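Local structure of aminotransferase (Neisseria meningitidis Z2491, 3JTX) at residues Trp78-Tyr83 with Glu208-Glu212; Asp91-Leu95 with Ala261-Phe267; Gln235-Thr241 with Gly255-Asp260. The protein probably catalyses the pyridoxal-phosphate-dependent transfer of amino groups, as expected of a class I and II aminotransferase. The contacts are given in a common frame with arbitrary orientation. Numbering follows the deposited sequence.

Interaction 1: residues Trp78-Tyr83 with Glu208-Glu212; sequences WLKRRY and ECYSE
One buried carboxylate, that of E212, is met by several donors where a helix end docks on a type I beta turn and the residue after it. Residues 78-82 close helix 69-82, with R82 N hydrogen-bonded to W78 O (2.8 Å) and Y83 the first residue to leave helical angles. The turn runs from E208 to S211, closed by S211 N to E208 O (2.9 Å), in the loop after strand 203-207. The backbones stay apart, R82 CA and E212 CA being nearest at 9.3 Å, so side chains reach across, one of them to a backbone carbonyl.

R82 (chi1 t, chi2 p) presents its guanidinium edge: NE makes a salt bridge to E212 OE2 (2.8 Å), while NH2 donates to S211 O (3.1 Å) and to P220 O. E212, with chi1 and chi2 both m, accepts at OE2 a second bond from S211 OG (2.7 Å). W78 (chi1 t) sets its ring edge beside the same oxygen, CZ2 to E212 OE2 3.5 Å. E208 finds its polar partners in S206 and the backbone of C223. From the same turn, Y210 reaches the cofactor-bearing lysine at position 245 by a hydrogen bond to O3, so the docked loop borders the active site. E212 OE1 accepts a hydrogen bond from a water (2.7 Å), which itself accepts one from W78 NE1 (3.0 Å).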
loop_
_atom_site.group_PDB
_atom_site.type_symbol
_atom_site.label_atom_id
_atom_site.label_comp_id
_atom_site.label_asym_id
_atom_site.label_seq_id
_atom_site.Cartn_x
_atom_site.Cartn_y
_atom_site.Cartn_z
ATOM N N TRP A 78 19.121 -14.107 -4.552
ATOM C CA TRP A 78 18.527 -14.999 -3.557
ATOM C C TRP A 78 17.813 -16.202 -4.193
ATOM O O TRP A 78 18.006 -17.345 -3.762
ATOM C CB TRP A 78 17.541 -14.257 -2.645
ATOM C CG TRP A 78 16.926 -15.184 -1.645
ATOM C CD1 TRP A 78 17.506 -15.661 -0.498
ATOM C CD2 TRP A 78 15.631 -15.789 -1.721
ATOM N NE1 TRP A 78 16.646 -16.511 0.144
ATOM C CE2 TRP A 78 15.487 -16.608 -0.583
ATOM C CE3 TRP A 78 14.582 -15.709 -2.633
ATOM C CZ2 TRP A 78 14.328 -17.354 -0.337
ATOM C CZ3 TRP A 78 13.423 -16.438 -2.384
ATOM C CH2 TRP A 78 13.309 -17.251 -1.245
ATOM N N LEU A 79 17.009 -15.940 -5.224
ATOM C CA LEU A 79 16.292 -17.003 -5.945
ATOM C C LEU A 79 17.251 -18.048 -6.539
ATOM O O LEU A 79 16.969 -19.243 -6.516
ATOM C CB LEU A 79 15.433 -16.412 -7.076
ATOM C CG LEU A 79 14.159 -15.651 -6.667
ATOM C CD1 LEU A 79 13.639 -14.838 -7.838
ATOM C CD2 LEU A 79 13.052 -16.588 -6.141
ATOM N N LYS A 80 18.354 -17.580 -7.114
ATOM C CA LYS A 80 19.346 -18.479 -7.703
ATOM C C LYS A 80 19.993 -19.367 -6.644
ATOM O O LYS A 80 20.216 -20.565 -6.889
ATOM C CB LYS A 80 20.430 -17.700 -8.453
ATOM C CG LYS A 80 21.266 -18.605 -9.346
ATOM C CD LYS A 80 22.206 -17.837 -10.278
ATOM C CE LYS A 80 23.017 -18.821 -11.116
ATOM N NZ LYS A 80 24.156 -18.154 -11.816
ATOM N N ARG A 81 20.306 -18.779 -5.487
ATOM C CA ARG A 81 20.862 -19.541 -4.367
ATOM C C ARG A 81 19.859 -20.537 -3.809
ATOM O O ARG A 81 20.211 -21.663 -3.472
ATOM C CB ARG A 81 21.306 -18.606 -3.241
ATOM C CG ARG A 81 22.557 -17.781 -3.566
ATOM C CD ARG A 81 23.218 -17.216 -2.302
ATOM N NE ARG A 81 22.287 -16.558 -1.387
ATOM C CZ ARG A 81 21.824 -15.317 -1.533
ATOM N NH1 ARG A 81 22.197 -14.578 -2.576
ATOM N NH2 ARG A 81 20.989 -14.810 -0.634
ATOM N N ARG A 82 18.609 -20.109 -3.695
ATOM C CA ARG A 82 17.606 -20.863 -2.966
ATOM C C ARG A 82 17.015 -22.012 -3.787
ATOM O O ARG A 82 16.686 -23.070 -3.218
ATOM C CB ARG A 82 16.482 -19.913 -2.500
ATOM C CG ARG A 82 15.245 -20.606 -1.925
ATOM C CD ARG A 82 15.550 -21.412 -0.662
ATOM N NE ARG A 82 14.327 -21.990 -0.122
ATOM C CZ ARG A 82 13.725 -23.076 -0.599
ATOM N NH1 ARG A 82 14.269 -23.766 -1.592
ATOM N NH2 ARG A 82 12.593 -23.500 -0.047
ATOM N N TYR A 83 16.887 -21.800 -5.101
ATOM C CA TYR A 83 16.257 -22.765 -6.004
ATOM C C TYR A 83 17.252 -23.342 -7.019
ATOM O O TYR A 83 16.962 -23.451 -8.220
ATOM C CB TYR A 83 15.026 -22.128 -6.671
ATOM C CG TYR A 83 14.002 -21.710 -5.636
ATOM C CD1 TYR A 83 13.257 -22.661 -4.931
ATOM C CD2 TYR A 83 13.817 -20.374 -5.310
ATOM C CE1 TYR A 83 12.326 -22.277 -3.958
ATOM C CE2 TYR A 83 12.903 -19.989 -4.352
ATOM C CZ TYR A 83 12.158 -20.939 -3.673
ATOM O OH TYR A 83 11.276 -20.513 -2.702
ATOM N N GLU A 208 4.207 -18.073 -1.162
ATOM C CA GLU A 208 5.343 -18.863 -0.677
ATOM C C GLU A 208 6.063 -18.275 0.541
ATOM O O GLU A 208 7.251 -18.558 0.775
ATOM C CB GLU A 208 6.313 -19.107 -1.841
ATOM C CG GLU A 208 5.652 -19.983 -2.897
ATOM C CD GLU A 208 6.481 -20.259 -4.144
ATOM O OE1 GLU A 208 7.670 -19.861 -4.226
ATOM O OE2 GLU A 208 5.901 -20.898 -5.047
ATOM N N CYS A 209 5.334 -17.525 1.361
ATOM C CA CYS A 209 5.957 -16.811 2.477
ATOM C C CYS A 209 6.556 -17.729 3.550
ATOM O O CYS A 209 7.384 -17.273 4.343
ATOM C CB CYS A 209 4.954 -15.829 3.104
ATOM S SG CYS A 209 4.461 -14.529 1.931
ATOM N N TYR A 210 6.160 -19.008 3.585
ATOM C CA TYR A 210 6.769 -19.971 4.549
ATOM C C TYR A 210 7.926 -20.775 3.953
ATOM O O TYR A 210 8.408 -21.721 4.580
ATOM C CB TYR A 210 5.711 -20.919 5.146
ATOM C CG TYR A 210 4.702 -20.187 6.001
ATOM C CD1 TYR A 210 4.958 -19.922 7.347
ATOM C CD2 TYR A 210 3.503 -19.721 5.452
ATOM C CE1 TYR A 210 4.034 -19.231 8.128
ATOM C CE2 TYR A 210 2.582 -19.020 6.223
ATOM C CZ TYR A 210 2.847 -18.780 7.556
ATOM O OH TYR A 210 1.935 -18.094 8.325
ATOM N N SER A 211 8.393 -20.412 2.759
ATOM C CA SER A 211 9.406 -21.226 2.056
ATOM C C SER A 211 10.665 -21.534 2.876
ATOM O O SER A 211 11.348 -22.543 2.610
ATOM C CB SER A 211 9.841 -20.547 0.750
ATOM O OG SER A 211 10.612 -19.394 1.014
ATOM N N GLU A 212 11.003 -20.665 3.834
ATOM C CA GLU A 212 12.247 -20.823 4.603
ATOM C C GLU A 212 12.064 -21.474 5.959
ATOM O O GLU A 212 13.041 -21.697 6.651
ATOM C CB GLU A 212 12.953 -19.474 4.787
ATOM C CG GLU A 212 13.211 -18.760 3.477
ATOM C CD GLU A 212 13.856 -19.686 2.487
ATOM O OE1 GLU A 212 15.013 -20.070 2.737
ATOM O OE2 GLU A 212 13.186 -20.084 1.505
HETATM O O HOH W 1 16.596 -17.857 2.796
#

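Interaction 2: residues Asp91-Leu95 with Ala261-Phe267; sequences DNEIL and AELLKNF
How an edge strand is covered by the helix that follows its neighbour is seen where residues 91-95 meet the start of helix 261-274. N92 has phi/psi -149/-3 and E93 -113/7; I94 and L95 are in strand conformation. The CA atoms nearest each other are those of E93 and A261, 4.8 Å apart.

Two leucines in the same rotamer (chi1 m, chi2 t), L95 and L264, form the apolar part and point toward one another, with L95 CD1 4.0 Å from L264 CD2 and 3.6 Å from L264 O. L264 CD1 fits against backbone, 3.3 Å from E93 O and 3.7 Å from I94 N. F267 (chi1 t) offers its ring obliquely, CD2 lying 4.3 Å from L95 CD1, and meets F107 of helix 100-111 edge-to-face. The methyl of A261 lies 3.9 Å from CG of N92 (chi1 p), and A261 CA makes a CA-H...O contact with N92 O (3.4 Å).

E93 (chi1 m, chi2 t) directs its CB away from the helix. Its OE1 serves D89 N and a salt bridge to R234, while OE2 accepts from a water (2.7 Å) that accepts a hydrogen bond from A261 N (2.9 Å). A second water donates to N92 O (2.7 Å) and A261 O (2.6 Å). With no direct hydrogen bond between them, the segments join by apolar packing inside and water bridges at the solvent-facing end.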
loop_
_atom_site.group_PDB
_atom_site.type_symbol
_atom_site.label_atom_id
_atom_site.label_comp_id
_atom_site.label_asym_id
_atom_site.label_seq_id
_atom_site.Cartn_x
_atom_site.Cartn_y
_atom_site.Cartn_z
ATOM N N ASP A 91 15.667 -7.295 -14.241
ATOM C CA ASP A 91 15.163 -6.181 -15.072
ATOM C C ASP A 91 13.678 -6.270 -15.435
ATOM O O ASP A 91 13.083 -5.237 -15.756
ATOM C CB ASP A 91 15.924 -6.099 -16.412
ATOM C CG ASP A 91 17.397 -5.737 -16.258
ATOM O OD1 ASP A 91 17.771 -5.033 -15.296
ATOM O OD2 ASP A 91 18.185 -6.136 -17.143
ATOM N N ASN A 92 13.073 -7.467 -15.446
ATOM C CA ASN A 92 11.675 -7.526 -15.872
ATOM C C ASN A 92 10.799 -8.609 -15.242
ATOM O O ASN A 92 9.599 -8.600 -15.469
ATOM C CB ASN A 92 11.558 -7.543 -17.405
ATOM C CG ASN A 92 12.190 -8.765 -18.043
ATOM O OD1 ASN A 92 12.514 -9.739 -17.378
ATOM N ND2 ASN A 92 12.353 -8.715 -19.358
ATOM N N GLU A 93 11.368 -9.471 -14.393
ATOM C CA GLU A 93 10.606 -10.571 -13.773
ATOM C C GLU A 93 10.411 -10.463 -12.269
ATOM O O GLU A 93 9.896 -11.395 -11.648
ATOM C CB GLU A 93 11.259 -11.915 -14.096
ATOM C CG GLU A 93 11.125 -12.318 -15.555
ATOM C CD GLU A 93 11.663 -13.705 -15.852
ATOM O OE1 GLU A 93 12.847 -13.966 -15.547
ATOM O OE2 GLU A 93 10.893 -14.529 -16.406
ATOM N N ILE A 94 10.807 -9.335 -11.687
ATOM C CA ILE A 94 10.734 -9.122 -10.247
ATOM C C ILE A 94 10.223 -7.714 -9.917
ATOM O O ILE A 94 10.733 -6.730 -10.434
ATOM C CB ILE A 94 12.127 -9.290 -9.600
ATOM C CG1 ILE A 94 12.699 -10.667 -9.931
ATOM C CG2 ILE A 94 12.053 -9.046 -8.074
ATOM C CD1 ILE A 94 14.027 -11.001 -9.274
ATOM N N LEU A 95 9.212 -7.610 -9.055
ATOM C CA LEU A 95 8.840 -6.302 -8.457
ATOM C C LEU A 95 8.884 -6.400 -6.943
ATOM O O LEU A 95 8.358 -7.354 -6.363
ATOM C CB LEU A 95 7.427 -5.848 -8.867
ATOM C CG LEU A 95 7.184 -5.464 -10.328
ATOM C CD1 LEU A 95 5.674 -5.106 -10.566
ATOM C CD2 LEU A 95 8.150 -4.312 -10.756
ATOM N N ALA A 261 6.954 -11.699 -16.967
ATOM C CA ALA A 261 7.323 -10.293 -17.252
ATOM C C ALA A 261 6.189 -9.438 -17.803
ATOM O O ALA A 261 6.127 -8.235 -17.520
ATOM C CB ALA A 261 8.533 -10.229 -18.229
ATOM N N GLU A 262 5.314 -10.035 -18.610
ATOM C CA GLU A 262 4.197 -9.293 -19.209
ATOM C C GLU A 262 3.158 -8.930 -18.151
ATOM O O GLU A 262 2.657 -7.802 -18.117
ATOM C CB GLU A 262 3.558 -10.088 -20.350
ATOM C CG GLU A 262 2.401 -9.358 -21.044
ATOM N N LEU A 263 2.847 -9.878 -17.274
ATOM C CA LEU A 263 1.977 -9.584 -16.118
ATOM C C LEU A 263 2.552 -8.465 -15.242
ATOM O O LEU A 263 1.833 -7.577 -14.790
ATOM C CB LEU A 263 1.753 -10.842 -15.259
ATOM C CG LEU A 263 0.900 -11.960 -15.903
ATOM C CD1 LEU A 263 0.656 -13.075 -14.869
ATOM C CD2 LEU A 263 -0.422 -11.425 -16.494
ATOM N N LEU A 264 3.850 -8.509 -14.996
ATOM C CA LEU A 264 4.459 -7.542 -14.103
ATOM C C LEU A 264 4.553 -6.165 -14.729
ATOM O O LEU A 264 4.498 -5.160 -14.013
ATOM C CB LEU A 264 5.823 -8.037 -13.656
ATOM C CG LEU A 264 5.758 -9.250 -12.722
ATOM C CD1 LEU A 264 7.151 -9.708 -12.351
ATOM C CD2 LEU A 264 4.976 -8.953 -11.451
ATOM N N LYS A 265 4.718 -6.099 -16.058
ATOM C CA LYS A 265 4.704 -4.811 -16.752
ATOM C C LYS A 265 3.389 -4.088 -16.480
ATOM O O LYS A 265 3.369 -2.888 -16.126
ATOM C CB LYS A 265 4.908 -5.013 -18.263
ATOM C CG LYS A 265 4.995 -3.736 -19.069
ATOM C CD LYS A 265 5.233 -4.076 -20.550
ATOM C CE LYS A 265 5.415 -2.818 -21.386
ATOM N NZ LYS A 265 4.164 -1.995 -21.442
ATOM N N ASN A 266 2.284 -4.817 -16.633
ATOM C CA ASN A 266 0.960 -4.241 -16.414
ATOM C C ASN A 266 0.710 -3.983 -14.941
ATOM O O ASN A 266 0.157 -2.940 -14.586
ATOM C CB ASN A 266 -0.135 -5.117 -17.021
ATOM C CG ASN A 266 -0.043 -5.171 -18.528
ATOM O OD1 ASN A 266 0.357 -4.192 -19.167
ATOM N ND2 ASN A 266 -0.384 -6.309 -19.109
ATOM N N PHE A 267 1.180 -4.883 -14.081
ATOM C CA PHE A 267 1.039 -4.693 -12.649
ATOM C C PHE A 267 1.782 -3.426 -12.180
ATOM O O PHE A 267 1.262 -2.647 -11.359
ATOM C CB PHE A 267 1.548 -5.930 -11.907
ATOM C CG PHE A 267 1.123 -6.027 -10.451
ATOM C CD1 PHE A 267 -0.045 -5.439 -9.973
ATOM C CD2 PHE A 267 1.879 -6.777 -9.569
ATOM C CE1 PHE A 267 -0.412 -5.569 -8.640
ATOM C CE2 PHE A 267 1.501 -6.911 -8.238
ATOM C CZ PHE A 267 0.354 -6.310 -7.783
HETATM O O HOH W 2 8.093 -6.680 -16.664
HETATM O O HOH W 3 8.771 -13.809 -17.864
#

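Interaction 3: residues Gln235-Thr241 with Gly255-Asp260; sequences QKLLMFT and GFVAGD
Neighbouring strands of a sheet pack their side chains on both faces, and the antiparallel pair 237-241 and 255-259 does so with one aromatic ring on each. On one face V257 (chi1 p) places CG2 over the F240 ring, 3.9 Å from its centroid in a CH-pi contact, and 4.1 Å from L238 CD2. On the other, T241 (chi1 t) sets CG2 over the F256 ring, 3.7 Å from the centroid; the selenomethionine M239 (chi1 p) adds an oblique Met-aromatic contact, SE 5.4 Å from that centroid, and its CG lies 3.8 Å from A258 CB.

The axes approach to 4.6 Å with N-to-C directions 161° apart. M239 with A258 and T241 with F256 are hydrogen-bonded pairs: M239 N to A258 O 2.8 Å, A258 N to M239 O 3.0 Å, T241 N to F256 O 3.0 Å and F256 N to T241 O 3.1 Å. Between them F240 faces V257, and beyond M239 L238 faces G259, both non-hydrogen-bonded. Any CB on G259 (phi/psi 141/-142) would clash with L237 O, and one on G255 with T241 O.

At the polar edge D260 N donates to L237 O (3.0 Å), and D260 OD2 accepts from K236 N (2.7 Å). D260 is the N-cap residue of helix 261-274, OD1 accepting a hydrogen bond from E262 N. In the large mixed sheet, strand 203-207 flanks 237-242 on its other side; helix 100-111 and helix 261-274 cover the face of F240 and V257, while helix 69-82 covers that of M239 and F256.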
loop_
_atom_site.group_PDB
_atom_site.type_symbol
_atom_site.label_atom_id
_atom_site.label_comp_id
_atom_site.label_asym_id
_atom_site.label_seq_id
_atom_site.Cartn_x
_atom_site.Cartn_y
_atom_site.Cartn_z
ATOM N N GLN A 235 5.058 -18.315 -18.078
ATOM C CA GLN A 235 3.875 -17.599 -18.559
ATOM C C GLN A 235 2.708 -17.818 -17.592
ATOM O O GLN A 235 2.409 -18.965 -17.213
ATOM C CB GLN A 235 3.478 -18.062 -19.970
ATOM C CG GLN A 235 2.408 -17.185 -20.619
ATOM C CD GLN A 235 2.023 -17.640 -22.009
ATOM O OE1 GLN A 235 2.270 -16.947 -22.987
ATOM N NE2 GLN A 235 1.413 -18.804 -22.101
ATOM N N LYS A 236 2.051 -16.725 -17.203
ATOM C CA LYS A 236 0.898 -16.743 -16.303
ATOM C C LYS A 236 1.199 -17.339 -14.907
ATOM O O LYS A 236 0.296 -17.868 -14.252
ATOM C CB LYS A 236 -0.281 -17.457 -16.963
ATOM C CG LYS A 236 -0.845 -16.728 -18.201
ATOM C CD LYS A 236 -2.139 -17.370 -18.687
ATOM C CE LYS A 236 -2.749 -16.545 -19.823
ATOM N NZ LYS A 236 -3.917 -17.233 -20.442
ATOM N N LEU A 237 2.463 -17.266 -14.484
ATOM C CA LEU A 237 2.908 -17.697 -13.147
ATOM C C LEU A 237 3.489 -16.522 -12.397
ATOM O O LEU A 237 4.308 -15.795 -12.940
ATOM C CB LEU A 237 4.016 -18.751 -13.231
ATOM C CG LEU A 237 3.776 -20.049 -13.982
ATOM C CD1 LEU A 237 5.004 -20.963 -13.801
ATOM C CD2 LEU A 237 2.500 -20.732 -13.476
ATOM N N LEU A 238 3.071 -16.345 -11.148
ATOM C CA LEU A 238 3.649 -15.349 -10.267
ATOM C C LEU A 238 3.805 -15.960 -8.880
ATOM O O LEU A 238 2.862 -16.535 -8.350
ATOM C CB LEU A 238 2.755 -14.126 -10.169
ATOM C CG LEU A 238 2.644 -13.211 -11.397
ATOM C CD1 LEU A 238 1.546 -12.181 -11.115
ATOM C CD2 LEU A 238 3.992 -12.527 -11.747
HETATM N N MSE A 239 5.002 -15.843 -8.308
HETATM C CA MSE A 239 5.210 -16.179 -6.914
HETATM C C MSE A 239 5.165 -14.904 -6.076
HETATM O O MSE A 239 5.640 -13.853 -6.499
HETATM C CB MSE A 239 6.559 -16.878 -6.733
HETATM C CG MSE A 239 7.727 -15.952 -6.894
HETATM SE SE MSE A 239 9.463 -16.675 -6.412
HETATM C CE MSE A 239 9.406 -16.848 -4.610
ATOM N N PHE A 240 4.588 -15.009 -4.883
ATOM C CA PHE A 240 4.503 -13.912 -3.937
ATOM C C PHE A 240 5.252 -14.352 -2.693
ATOM O O PHE A 240 4.987 -15.441 -2.143
ATOM C CB PHE A 240 3.033 -13.636 -3.584
ATOM C CG PHE A 240 2.251 -13.073 -4.695
ATOM C CD1 PHE A 240 1.780 -13.886 -5.725
ATOM C CD2 PHE A 240 1.974 -11.709 -4.738
ATOM C CE1 PHE A 240 1.068 -13.370 -6.753
ATOM C CE2 PHE A 240 1.243 -11.174 -5.787
ATOM C CZ PHE A 240 0.787 -12.006 -6.803
ATOM N N THR A 241 6.226 -13.558 -2.263
ATOM C CA THR A 241 6.889 -13.858 -1.018
ATOM C C THR A 241 7.215 -12.627 -0.200
ATOM O O THR A 241 6.932 -11.503 -0.616
ATOM C CB THR A 241 8.097 -14.779 -1.209
ATOM O OG1 THR A 241 8.450 -15.321 0.070
ATOM C CG2 THR A 241 9.304 -14.045 -1.847
ATOM N N GLY A 255 8.437 -7.561 0.655
ATOM C CA GLY A 255 8.630 -8.808 -0.044
ATOM C C GLY A 255 8.866 -8.532 -1.516
ATOM O O GLY A 255 9.309 -7.436 -1.899
ATOM N N PHE A 256 8.569 -9.521 -2.344
ATOM C CA PHE A 256 8.598 -9.329 -3.786
ATOM C C PHE A 256 7.653 -10.287 -4.475
ATOM O O PHE A 256 7.232 -11.270 -3.880
ATOM C CB PHE A 256 10.023 -9.436 -4.359
ATOM C CG PHE A 256 10.640 -10.815 -4.299
ATOM C CD1 PHE A 256 10.404 -11.751 -5.293
ATOM C CD2 PHE A 256 11.493 -11.160 -3.257
ATOM C CE1 PHE A 256 11.012 -13.012 -5.250
ATOM C CE2 PHE A 256 12.111 -12.409 -3.209
ATOM C CZ PHE A 256 11.871 -13.334 -4.207
ATOM N N VAL A 257 7.304 -9.945 -5.713
ATOM C CA VAL A 257 6.553 -10.803 -6.617
ATOM C C VAL A 257 7.480 -11.076 -7.809
ATOM O O VAL A 257 8.262 -10.212 -8.208
ATOM C CB VAL A 257 5.227 -10.162 -7.046
ATOM C CG1 VAL A 257 5.454 -8.823 -7.778
ATOM C CG2 VAL A 257 4.422 -11.121 -7.916
ATOM N N ALA A 258 7.444 -12.291 -8.336
ATOM C CA ALA A 258 8.329 -12.672 -9.444
ATOM C C ALA A 258 7.652 -13.644 -10.398
ATOM O O ALA A 258 6.838 -14.469 -9.984
ATOM C CB ALA A 258 9.618 -13.284 -8.911
ATOM N N GLY A 259 8.004 -13.559 -11.674
ATOM C CA GLY A 259 7.414 -14.419 -12.687
ATOM C C GLY A 259 7.171 -13.665 -13.980
ATOM O O GLY A 259 7.976 -12.807 -14.363
ATOM N N ASP A 260 6.054 -13.986 -14.626
ATOM C CA ASP A 260 5.703 -13.536 -15.977
ATOM C C ASP A 260 5.948 -12.040 -16.153
ATOM O O ASP A 260 5.240 -11.210 -15.560
ATOM C CB ASP A 260 4.219 -13.871 -16.223
ATOM C CG ASP A 260 3.767 -13.604 -17.641
ATOM O OD1 ASP A 260 4.327 -12.703 -18.289
ATOM O OD2 ASP A 260 2.811 -14.282 -18.089
#

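How the interactions relate
All three contacts gather round the end of the mixed seven-stranded sheet, typical of fold-type I PLP enzymes, that holds 94-97, 255-259 and 237-242. Interactions 2 and 3 are centred about 9 Å apart: E93 O and L95 O hydrogen-bond to G259 N and V257 N, placing 94-97, outermost within this chain, beside 255-259. Interaction 3 is nested within the loop that interaction 2 closes; interactions 1 and 2 alternate their segments along the chain, and interaction 1 closes before interaction 3 opens. Interaction 1, about 12 Å from interaction 3 and 19 Å from interaction 2, adjoins the C-terminal end of strand 237-242: E208 N hydrogen-bonds to F240 O, and L79 packs on M239 and I94. Helix 69-82 thus ties these strands to the turn beside the cofactor.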